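Local coordinates for protein acetyltransferase (Sinorhizobium meliloti, PDB 4JXR) that probably transfers an acetyl group from acetyl-CoA to an acceptor, as a GNAT-superfamily enzyme of the phosphinothricin acetyltransferase type, at residues Y90-P93 and E94-G97; I20-E23 and S24-G28; G177-P180 and D181-R185; G110-A114 and L115-Q119. One frame throughout, in Å; residues are numbered along the deposited sequence.

Contact 1: Y90-P93 and E94-G97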
loop_
_atom_site.group_PDB
_atom_site.type_symbol
_atom_site.label_atom_id
_atom_site.label_comp_id
_atom_site.label_asym_id
_atom_site.label_seq_id
_atom_site.Cartn_x
_atom_site.Cartn_y
_atom_site.Cartn_z
ATOM N N TYR A 90 -7.535 16.750 -0.184
ATOM C CA TYR A 90 -8.089 17.192 -1.475
ATOM C C TYR A 90 -8.685 18.569 -1.321
ATOM O O TYR A 90 -9.594 18.783 -0.550
ATOM C CB TYR A 90 -9.135 16.213 -1.991
ATOM C CG TYR A 90 -8.514 14.872 -2.320
ATOM C CD1 TYR A 90 -7.962 14.651 -3.549
ATOM C CD2 TYR A 90 -8.490 13.838 -1.411
ATOM C CE1 TYR A 90 -7.331 13.458 -3.842
ATOM C CE2 TYR A 90 -7.836 12.631 -1.711
ATOM C CZ TYR A 90 -7.247 12.490 -2.919
ATOM O OH TYR A 90 -6.616 11.297 -3.219
ATOM N N LEU A 91 -8.174 19.515 -2.097
ATOM C CA LEU A 91 -8.664 20.883 -2.139
ATOM C C LEU A 91 -9.343 21.155 -3.454
ATOM O O LEU A 91 -8.802 20.833 -4.506
ATOM C CB LEU A 91 -7.478 21.836 -2.049
ATOM C CG LEU A 91 -6.694 21.782 -0.779
ATOM C CD1 LEU A 91 -5.511 22.731 -0.820
ATOM C CD2 LEU A 91 -7.548 22.057 0.423
ATOM N N SER A 92 -10.476 21.815 -3.421
ATOM C CA SER A 92 -11.076 22.365 -4.637
ATOM C C SER A 92 -10.125 23.405 -5.207
ATOM O O SER A 92 -9.327 24.032 -4.487
ATOM C CB SER A 92 -12.406 22.986 -4.336
ATOM O OG SER A 92 -12.307 24.101 -3.541
ATOM N N PRO A 93 -10.211 23.653 -6.533
ATOM C CA PRO A 93 -9.311 24.646 -7.131
ATOM C C PRO A 93 -9.341 25.977 -6.404
ATOM O O PRO A 93 -8.265 26.579 -6.212
ATOM C CB PRO A 93 -9.836 24.753 -8.549
ATOM C CG PRO A 93 -10.284 23.339 -8.841
ATOM C CD PRO A 93 -10.966 22.922 -7.564
ATOM N N GLU A 94 -10.515 26.415 -5.957
ATOM C CA GLU A 94 -10.656 27.725 -5.336
ATOM C C GLU A 94 -10.060 27.805 -3.946
ATOM O O GLU A 94 -9.838 28.914 -3.442
ATOM C CB GLU A 94 -12.137 28.124 -5.261
ATOM C CG GLU A 94 -12.928 27.327 -4.221
ATOM C CD GLU A 94 -14.137 28.067 -3.667
ATOM O OE1 GLU A 94 -15.259 27.835 -4.173
ATOM O OE2 GLU A 94 -13.962 28.863 -2.716
ATOM N N ALA A 95 -9.774 26.635 -3.356
ATOM C CA ALA A 95 -9.198 26.562 -2.028
ATOM C C ALA A 95 -7.674 26.548 -2.048
ATOM O O ALA A 95 -7.075 26.467 -0.991
ATOM C CB ALA A 95 -9.681 25.306 -1.298
ATOM N N ARG A 96 -7.044 26.494 -3.218
ATOM C CA ARG A 96 -5.593 26.353 -3.297
ATOM C C ARG A 96 -4.932 27.707 -3.101
ATOM O O ARG A 96 -5.515 28.754 -3.450
ATOM C CB ARG A 96 -5.231 25.668 -4.603
ATOM C CG ARG A 96 -5.777 24.244 -4.718
ATOM C CD ARG A 96 -5.634 23.511 -6.040
ATOM N NE ARG A 96 -6.574 22.353 -6.092
ATOM C CZ ARG A 96 -6.967 21.732 -7.207
ATOM N NH1 ARG A 96 -6.490 22.112 -8.393
ATOM N NH2 ARG A 96 -7.822 20.752 -7.184
ATOM N N GLY A 97 -3.727 27.723 -2.551
ATOM C CA GLY A 97 -2.980 28.976 -2.386
ATOM C C GLY A 97 -3.381 29.876 -1.243
ATOM O O GLY A 97 -3.129 31.087 -1.243
HETATM O O HOH W 1 -7.364 29.197 -5.566
#

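Contact 2: I20-E23 and S24-G28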
loop_
_atom_site.group_PDB
_atom_site.type_symbol
_atom_site.label_atom_id
_atom_site.label_comp_id
_atom_site.label_asym_id
_atom_site.label_seq_id
_atom_site.Cartn_x
_atom_site.Cartn_y
_atom_site.Cartn_z
ATOM N N ILE A 20 -15.493 17.392 -5.074
ATOM C CA ILE A 20 -14.094 17.728 -4.961
ATOM C C ILE A 20 -13.246 16.577 -5.454
ATOM O O ILE A 20 -12.301 16.752 -6.228
ATOM C CB ILE A 20 -13.721 18.156 -3.537
ATOM C CG1 ILE A 20 -14.405 19.467 -3.183
ATOM C CG2 ILE A 20 -12.239 18.275 -3.345
ATOM C CD1 ILE A 20 -14.421 19.786 -1.704
ATOM N N TYR A 21 -13.548 15.381 -4.969
ATOM C CA TYR A 21 -12.776 14.223 -5.376
ATOM C C TYR A 21 -12.944 13.953 -6.876
ATOM O O TYR A 21 -11.976 13.613 -7.547
ATOM C CB TYR A 21 -13.160 12.991 -4.555
ATOM C CG TYR A 21 -12.218 11.817 -4.755
ATOM C CD1 TYR A 21 -10.869 11.924 -4.442
ATOM C CD2 TYR A 21 -12.674 10.612 -5.257
ATOM C CE1 TYR A 21 -10.007 10.861 -4.633
ATOM C CE2 TYR A 21 -11.818 9.540 -5.446
ATOM C CZ TYR A 21 -10.482 9.673 -5.129
ATOM O OH TYR A 21 -9.610 8.626 -5.306
ATOM N N ARG A 22 -14.164 14.102 -7.396
ATOM C CA ARG A 22 -14.382 13.902 -8.826
ATOM C C ARG A 22 -13.424 14.778 -9.666
ATOM O O ARG A 22 -12.816 14.308 -10.641
ATOM C CB ARG A 22 -15.834 14.227 -9.173
ATOM C CG ARG A 22 -16.137 14.212 -10.671
ATOM C CD ARG A 22 -17.627 14.462 -10.981
ATOM N NE ARG A 22 -17.905 14.159 -12.396
ATOM C CZ ARG A 22 -18.318 12.980 -12.851
ATOM N NH1 ARG A 22 -18.583 11.972 -12.017
ATOM N NH2 ARG A 22 -18.482 12.826 -14.151
ATOM N N GLU A 23 -13.306 16.052 -9.290
ATOM C CA GLU A 23 -12.472 16.978 -10.048
ATOM C C GLU A 23 -11.035 16.465 -9.987
ATOM O O GLU A 23 -10.276 16.550 -10.985
ATOM C CB GLU A 23 -12.627 18.389 -9.492
ATOM C CG GLU A 23 -11.944 19.483 -10.304
ATOM C CD GLU A 23 -10.430 19.569 -10.212
ATOM O OE1 GLU A 23 -9.762 19.255 -9.159
ATOM O OE2 GLU A 23 -9.905 20.120 -11.237
ATOM N N SER A 24 -10.589 15.996 -8.818
ATOM C CA SER A 24 -9.229 15.463 -8.676
ATOM C C SER A 24 -9.029 14.210 -9.511
ATOM O O SER A 24 -7.985 14.038 -10.181
ATOM C CB SER A 24 -8.947 15.156 -7.211
ATOM O OG SER A 24 -7.603 14.704 -7.004
ATOM N N VAL A 25 -10.008 13.322 -9.507
ATOM C CA VAL A 25 -9.903 12.109 -10.289
ATOM C C VAL A 25 -9.752 12.443 -11.773
ATOM O O VAL A 25 -8.933 11.849 -12.464
ATOM C CB VAL A 25 -11.124 11.188 -10.060
ATOM C CG1 VAL A 25 -11.181 10.075 -11.102
ATOM C CG2 VAL A 25 -11.085 10.598 -8.654
ATOM N N LEU A 26 -10.560 13.383 -12.263
ATOM C CA LEU A 26 -10.565 13.713 -13.680
ATOM C C LEU A 26 -9.410 14.555 -14.105
ATOM O O LEU A 26 -8.943 14.356 -15.266
ATOM C CB LEU A 26 -11.854 14.419 -14.037
ATOM C CG LEU A 26 -13.113 13.591 -13.885
ATOM C CD1 LEU A 26 -14.381 14.431 -14.080
ATOM C CD2 LEU A 26 -13.116 12.391 -14.813
ATOM N N ASN A 27 -8.934 15.496 -13.307
ATOM C CA ASN A 27 -7.973 16.467 -13.763
ATOM C C ASN A 27 -6.597 16.362 -13.153
ATOM O O ASN A 27 -5.675 16.983 -13.667
ATOM C CB ASN A 27 -8.552 17.845 -13.537
ATOM C CG ASN A 27 -9.832 18.081 -14.387
ATOM O OD1 ASN A 27 -10.004 17.525 -15.506
ATOM N ND2 ASN A 27 -10.700 18.924 -13.881
ATOM N N GLY A 28 -6.406 15.553 -12.125
ATOM C CA GLY A 28 -5.130 15.542 -11.387
ATOM C C GLY A 28 -4.456 14.199 -11.355
ATOM O O GLY A 28 -4.973 13.228 -11.925
#

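Contact 3: G177-P180 and D181-R185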
loop_
_atom_site.group_PDB
_atom_site.type_symbol
_atom_site.label_atom_id
_atom_site.label_comp_id
_atom_site.label_asym_id
_atom_site.label_seq_id
_atom_site.Cartn_x
_atom_site.Cartn_y
_atom_site.Cartn_z
ATOM N N GLY A 177 -3.740 -2.285 24.757
ATOM C CA GLY A 177 -5.156 -2.304 25.020
ATOM C C GLY A 177 -5.881 -0.991 24.954
ATOM O O GLY A 177 -7.043 -0.930 25.298
ATOM N N VAL A 178 -5.208 0.050 24.486
ATOM C CA VAL A 178 -5.882 1.316 24.270
ATOM C C VAL A 178 -5.645 1.711 22.822
ATOM O O VAL A 178 -4.579 1.426 22.225
ATOM C CB VAL A 178 -5.442 2.486 25.165
ATOM C CG1 VAL A 178 -5.463 2.124 26.651
ATOM C CG2 VAL A 178 -4.066 2.944 24.892
ATOM N N TYR A 179 -6.677 2.311 22.239
ATOM C CA TYR A 179 -6.623 2.732 20.842
ATOM C C TYR A 179 -5.339 3.509 20.614
ATOM O O TYR A 179 -5.018 4.342 21.417
ATOM C CB TYR A 179 -7.854 3.612 20.549
ATOM C CG TYR A 179 -8.014 4.004 19.074
ATOM C CD1 TYR A 179 -8.727 3.204 18.232
ATOM C CD2 TYR A 179 -7.458 5.160 18.562
ATOM C CE1 TYR A 179 -8.911 3.529 16.884
ATOM C CE2 TYR A 179 -7.595 5.480 17.223
ATOM C CZ TYR A 179 -8.345 4.687 16.382
ATOM O OH TYR A 179 -8.476 5.055 15.069
ATOM N N PRO A 180 -4.629 3.275 19.475
ATOM C CA PRO A 180 -5.007 2.419 18.324
ATOM C C PRO A 180 -4.464 1.000 18.411
ATOM O O PRO A 180 -4.524 0.260 17.423
ATOM C CB PRO A 180 -4.415 3.200 17.138
ATOM C CG PRO A 180 -3.146 3.757 17.733
ATOM C CD PRO A 180 -3.512 4.149 19.144
ATOM N N ASP A 181 -3.961 0.567 19.576
ATOM C CA ASP A 181 -3.518 -0.820 19.726
ATOM C C ASP A 181 -4.640 -1.793 19.468
ATOM O O ASP A 181 -4.377 -2.959 19.138
ATOM C CB ASP A 181 -2.989 -1.045 21.152
ATOM C CG ASP A 181 -2.331 -2.365 21.306
ATOM O OD1 ASP A 181 -1.425 -2.700 20.533
ATOM O OD2 ASP A 181 -2.700 -3.116 22.256
ATOM N N THR A 182 -5.865 -1.353 19.658
ATOM C CA THR A 182 -7.049 -2.162 19.485
ATOM C C THR A 182 -7.501 -2.358 18.031
ATOM O O THR A 182 -8.435 -3.102 17.776
ATOM C CB THR A 182 -8.196 -1.549 20.275
ATOM O OG1 THR A 182 -8.280 -0.176 19.897
ATOM C CG2 THR A 182 -7.919 -1.613 21.757
ATOM N N LEU A 183 -6.860 -1.658 17.069
ATOM C CA LEU A 183 -7.215 -1.815 15.658
ATOM C C LEU A 183 -6.626 -3.081 15.093
ATOM O O LEU A 183 -5.494 -3.469 15.358
ATOM C CB LEU A 183 -6.684 -0.653 14.825
ATOM C CG LEU A 183 -7.455 0.640 14.883
ATOM C CD1 LEU A 183 -6.667 1.713 14.180
ATOM C CD2 LEU A 183 -8.786 0.485 14.218
ATOM N N TYR A 184 -7.405 -3.691 14.210
ATOM C CA TYR A 184 -6.932 -4.790 13.385
ATOM C C TYR A 184 -6.489 -5.999 14.172
ATOM O O TYR A 184 -5.527 -6.657 13.825
ATOM C CB TYR A 184 -5.844 -4.343 12.375
ATOM C CG TYR A 184 -6.251 -3.061 11.646
ATOM C CD1 TYR A 184 -7.516 -2.887 11.096
ATOM C CD2 TYR A 184 -5.369 -2.035 11.497
ATOM C CE1 TYR A 184 -7.894 -1.697 10.503
ATOM C CE2 TYR A 184 -5.714 -0.831 10.908
ATOM C CZ TYR A 184 -6.989 -0.666 10.442
ATOM O OH TYR A 184 -7.434 0.516 9.856
ATOM N N ARG A 185 -7.192 -6.310 15.263
ATOM C CA ARG A 185 -6.872 -7.428 16.143
ATOM C C ARG A 185 -7.965 -8.478 15.966
ATOM O O ARG A 185 -9.091 -8.156 15.618
ATOM C CB ARG A 185 -6.785 -6.998 17.603
ATOM C CG ARG A 185 -5.968 -5.766 17.822
ATOM C CD ARG A 185 -4.527 -5.802 17.323
ATOM N NE ARG A 185 -3.693 -6.833 17.915
ATOM C CZ ARG A 185 -3.048 -6.655 19.047
ATOM N NH1 ARG A 185 -3.128 -5.536 19.755
ATOM N NH2 ARG A 185 -2.262 -7.629 19.477
#

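Contact 4: G110-A114 and L115-Q119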
loop_
_atom_site.group_PDB
_atom_site.type_symbol
_atom_site.label_atom_id
_atom_site.label_comp_id
_atom_site.label_asym_id
_atom_site.label_seq_id
_atom_site.Cartn_x
_atom_site.Cartn_y
_atom_site.Cartn_z
ATOM N N GLY A 110 -2.036 16.646 14.212
ATOM C CA GLY A 110 -2.406 16.841 15.596
ATOM C C GLY A 110 -3.361 15.792 16.110
ATOM O O GLY A 110 -3.195 15.224 17.196
ATOM N N ARG A 111 -4.410 15.529 15.332
ATOM C CA ARG A 111 -5.418 14.539 15.713
ATOM C C ARG A 111 -4.770 13.185 15.910
ATOM O O ARG A 111 -5.048 12.483 16.887
ATOM C CB ARG A 111 -6.517 14.460 14.683
ATOM C CG ARG A 111 -7.442 15.678 14.686
ATOM C CD ARG A 111 -8.447 15.608 15.826
ATOM N NE ARG A 111 -9.509 14.625 15.625
ATOM C CZ ARG A 111 -10.600 14.852 14.904
ATOM N NH1 ARG A 111 -10.723 15.940 14.171
ATOM N NH2 ARG A 111 -11.595 13.989 14.901
ATOM N N CYS A 112 -3.943 12.749 14.942
ATOM C CA CYS A 112 -3.373 11.415 15.023
ATOM C C CYS A 112 -2.341 11.353 16.141
ATOM O O CYS A 112 -2.191 10.279 16.724
ATOM C CB CYS A 112 -2.847 11.009 13.658
ATOM S SG CYS A 112 -4.153 10.704 12.444
ATOM N N THR A 113 -1.677 12.437 16.453
ATOM C CA THR A 113 -0.808 12.487 17.627
ATOM C C THR A 113 -1.634 12.264 18.901
ATOM O O THR A 113 -1.307 11.406 19.725
ATOM C CB THR A 113 -0.065 13.827 17.695
ATOM O OG1 THR A 113 0.757 13.974 16.546
ATOM C CG2 THR A 113 0.812 13.929 18.916
ATOM N N ALA A 114 -2.722 13.004 19.044
ATOM C CA ALA A 114 -3.595 12.863 20.198
ATOM C C ALA A 114 -4.172 11.469 20.318
ATOM O O ALA A 114 -4.338 10.954 21.441
ATOM C CB ALA A 114 -4.714 13.897 20.148
ATOM N N LEU A 115 -4.543 10.861 19.200
ATOM C CA LEU A 115 -5.159 9.547 19.199
ATOM C C LEU A 115 -4.197 8.433 19.539
ATOM O O LEU A 115 -4.678 7.365 19.931
ATOM C CB LEU A 115 -5.835 9.292 17.856
ATOM C CG LEU A 115 -7.128 10.050 17.615
ATOM C CD1 LEU A 115 -7.527 9.971 16.129
ATOM C CD2 LEU A 115 -8.229 9.581 18.494
ATOM N N GLY A 116 -2.899 8.625 19.377
ATOM C CA GLY A 116 -1.906 7.655 19.757
ATOM C C GLY A 116 -1.212 6.933 18.630
ATOM O O GLY A 116 -0.483 5.982 18.870
ATOM N N PHE A 117 -1.402 7.353 17.376
ATOM C CA PHE A 117 -0.586 6.847 16.287
ATOM C C PHE A 117 0.855 7.322 16.441
ATOM O O PHE A 117 1.115 8.316 17.120
ATOM C CB PHE A 117 -1.189 7.249 14.940
ATOM C CG PHE A 117 -2.602 6.733 14.740
ATOM C CD1 PHE A 117 -2.801 5.406 14.408
ATOM C CD2 PHE A 117 -3.696 7.514 14.932
ATOM C CE1 PHE A 117 -4.065 4.901 14.272
ATOM C CE2 PHE A 117 -4.947 7.037 14.775
ATOM C CZ PHE A 117 -5.160 5.711 14.458
ATOM N N ARG A 118 1.767 6.614 15.793
ATOM C CA ARG A 118 3.211 6.856 15.988
ATOM C C ARG A 118 3.974 7.255 14.715
ATOM O O ARG A 118 5.055 7.749 14.835
ATOM C CB ARG A 118 3.878 5.639 16.632
ATOM C CG ARG A 118 3.354 5.330 18.044
ATOM C CD ARG A 118 3.596 6.480 19.025
ATOM N NE ARG A 118 3.360 6.029 20.413
ATOM C CZ ARG A 118 4.269 5.359 21.113
ATOM N NH1 ARG A 118 5.458 5.084 20.646
ATOM N NH2 ARG A 118 3.938 4.953 22.329
ATOM N N GLN A 119 3.391 7.019 13.513
ATOM C CA GLN A 119 4.042 7.410 12.271
ATOM C C GLN A 119 2.951 7.789 11.290
ATOM O O GLN A 119 1.878 7.188 11.301
ATOM C CB GLN A 119 4.867 6.273 11.666
ATOM C CG GLN A 119 5.973 5.717 12.575
ATOM C CD GLN A 119 7.137 6.647 12.777
ATOM O OE1 GLN A 119 7.464 7.504 11.962
ATOM N NE2 GLN A 119 7.857 6.440 13.924
HETATM O O HOH W 2 0.961 9.788 19.420
#

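Contact 1: Y90-P93 and E94-G97
L91 meets R96 through its carbonyl oxygen and its side chain. R96 grips L91 O side-on with two nitrogens, NH2 at 2.9 Å and NE at 3.1 Å. L91 O sits at the edge of the guanidinium, in its plane. NH2 approaches nearly along the C=O axis of L91, whereas NE comes from above the carbonyl plane. This double hold fixes the rotation of the group, and E23 of helix 14-27 adds a salt bridge to NH2. The L91 side chain runs past the R96 chain in the opposite direction, and L91 CB packs on A95 CB at 4.2 Å. This turn joins strand 84-91 to helix 100-115; as in other GNAT enzymes, it probably receives the pyrophosphate of acetyl-CoA. L91 and G97 are both acetyl-CoA-binding residues. S92 O accepts a hydrogen bond from A95 N at 2.9 Å, and S92 OG bonds to I67 O on the neighbouring strand. P93 lies side by side with R96, P93 CA 3.7 Å above the R96 guanidinium, over its centre. P93 O accepts a bond from R96 N at 3.2 Å; both are i to i+3 bonds of a short 3-10 turn. Water 1 donates to P93 O and R96 O.

Contact 2: I20-E23 and S24-G28
This is a local contact within the last two turns of helix 14-27, where side chains four residues apart meet along one helix. V25 CG2 lies over one face of the Y21 ring, 3.7 Å from its centroid, a CH-pi contact offset toward the rim. The Y21 CG is anti to the backbone N (chi1 -169°), which turns the ring forward along the helix to meet V25. Y21 OH bonds to T31 and E33, and its ring meets Y90 edge-to-face. On the exposed side R22 CG touches L26 CD1 at 3.8 Å. E23 and N27 form the polar pair. N27 ND2 donates to E23 OE2 at 3.0 Å, nearly straight at 172°. The acceptor lies in the amide plane of N27, but the donor stands above the carboxylate plane. A bend at chi2 (-74°) brings the carboxylate of E23 toward N27. The other oxygen, OE1, is held from outside the helix. In the backbone V25 N bonds to Y21 O at 2.8 Å, and N27 N to E23 O at 2.9 Å. Such i to i+4 pairing of both backbone and side chains is characteristic of an alpha-helix, here the first helix of the GNAT domain.

Contact 3: G177-P180 and D181-R185
D181 meets G177 through its carboxylate and V178 through its backbone. G177 N donates to D181 OD2 at 2.8 Å, almost straight at 175°, and arrives on the anti side of the carboxylate. With chi1 at -171° the carboxylate of D181 lies opposite its own backbone N and reaches G177 N. D181 N donates to V178 O at 2.9 Å. D181 OD1 makes two salt bridges, to R82 and, at 3.4 Å, to R185 NH1. T182 crosses Y179 at about a right angle, with T182 OG1 3.5 Å from Y179 CA. Its methyl CG2 rests near G177 O. L183 closes a type I beta turn that starts at P180, whose preceding peptide bond is cis. L183 N donates to P180 O at 3.0 Å. The leucine side chain also packs on Y179, just before the turn, and on P180, its first residue. L183 CG lies 3.8 Å from Y179 CE1, and its CD1 reaches P180 CB. The ring of Y179 has P180 CB over one face, and its OH bonds to N52 O. R185 folds back on the turn, and its NH1 donates to D181 O at 2.9 Å, with that oxygen in the guanidinium plane. Its NH2 makes a salt bridge to E34 of the second subunit. D181 thus binds this C-terminal loop together at three levels: its carboxylate to G177 N, its backbone N to V178 O and its backbone O to R185, and its charge to two arginines. The negative charge would probably ease the close approach of R82 and R185.

Contact 4: G110-A114 and L115-Q119
C112 and F117 carry the side-chain part of this contact. C112 CB touches F117 CD2 at 3.8 Å. The sulfur lies obliquely to the ring, with C112 SG 5.0 Å from the F117 centroid, a Cys sulfur-aromatic contact. A chi1 of -59° at F117 points its CG away from its own carbonyl carbon and sets the ring back beside the last helical turn. The edge of that ring also faces C112 O, near the ring plane. V85 of strand 84-91 touches both C112 and F117, and P180 packs on F117. L115 lies over the preceding turn, its CG 3.3 Å from R111 O. The backbone bonds end helix 100-115. L115 N still makes the regular helical bond to R111 O, at 2.9 Å. At G116 the chain turns with positive phi (108°) and bonds back into the last turn, a Schellman motif. F117 N donates to C112 O at 3.1 Å, the 6→1 bond of that motif. G116 N donates to T113 O, the 5→2 bond. G116 N also donates to C112 O at 3.2 Å, so C112 O accepts two N-H groups. This cap releases the chain toward strand 119-125, within the GNAT fold. Water supplies the next link: water 2 donates to T113 O at 2.8 Å and to F117 O, tying the last turn to the loop that leaves it. The charged end of R111 turns to other partners, with salt bridges to E107 and D8.

The contacts form two clusters on opposite sides of the chain's centre. Contacts 1 and 2 touch through a salt bridge and through Y90; their centres are 11 Å apart. Contacts 3 and 4 touch where P180 and Y179 pack on F117, with centres 13 Å apart. Contacts 1 and 4 lie near the two ends of helix 100-115, their nearest atoms about 14 Å apart. Contact 1 is a surface turn beside the acetyl-CoA site, while the others are partly buried. Contact 2 is regular helix, contact 4 a helix end, and contact 3 a C-terminal loop away from the annotated sites. Arginines bind backbone carbonyls in contacts 1 and 3, whereas contact 4 relies on backbone N-H groups and a sulfur-aromatic contact.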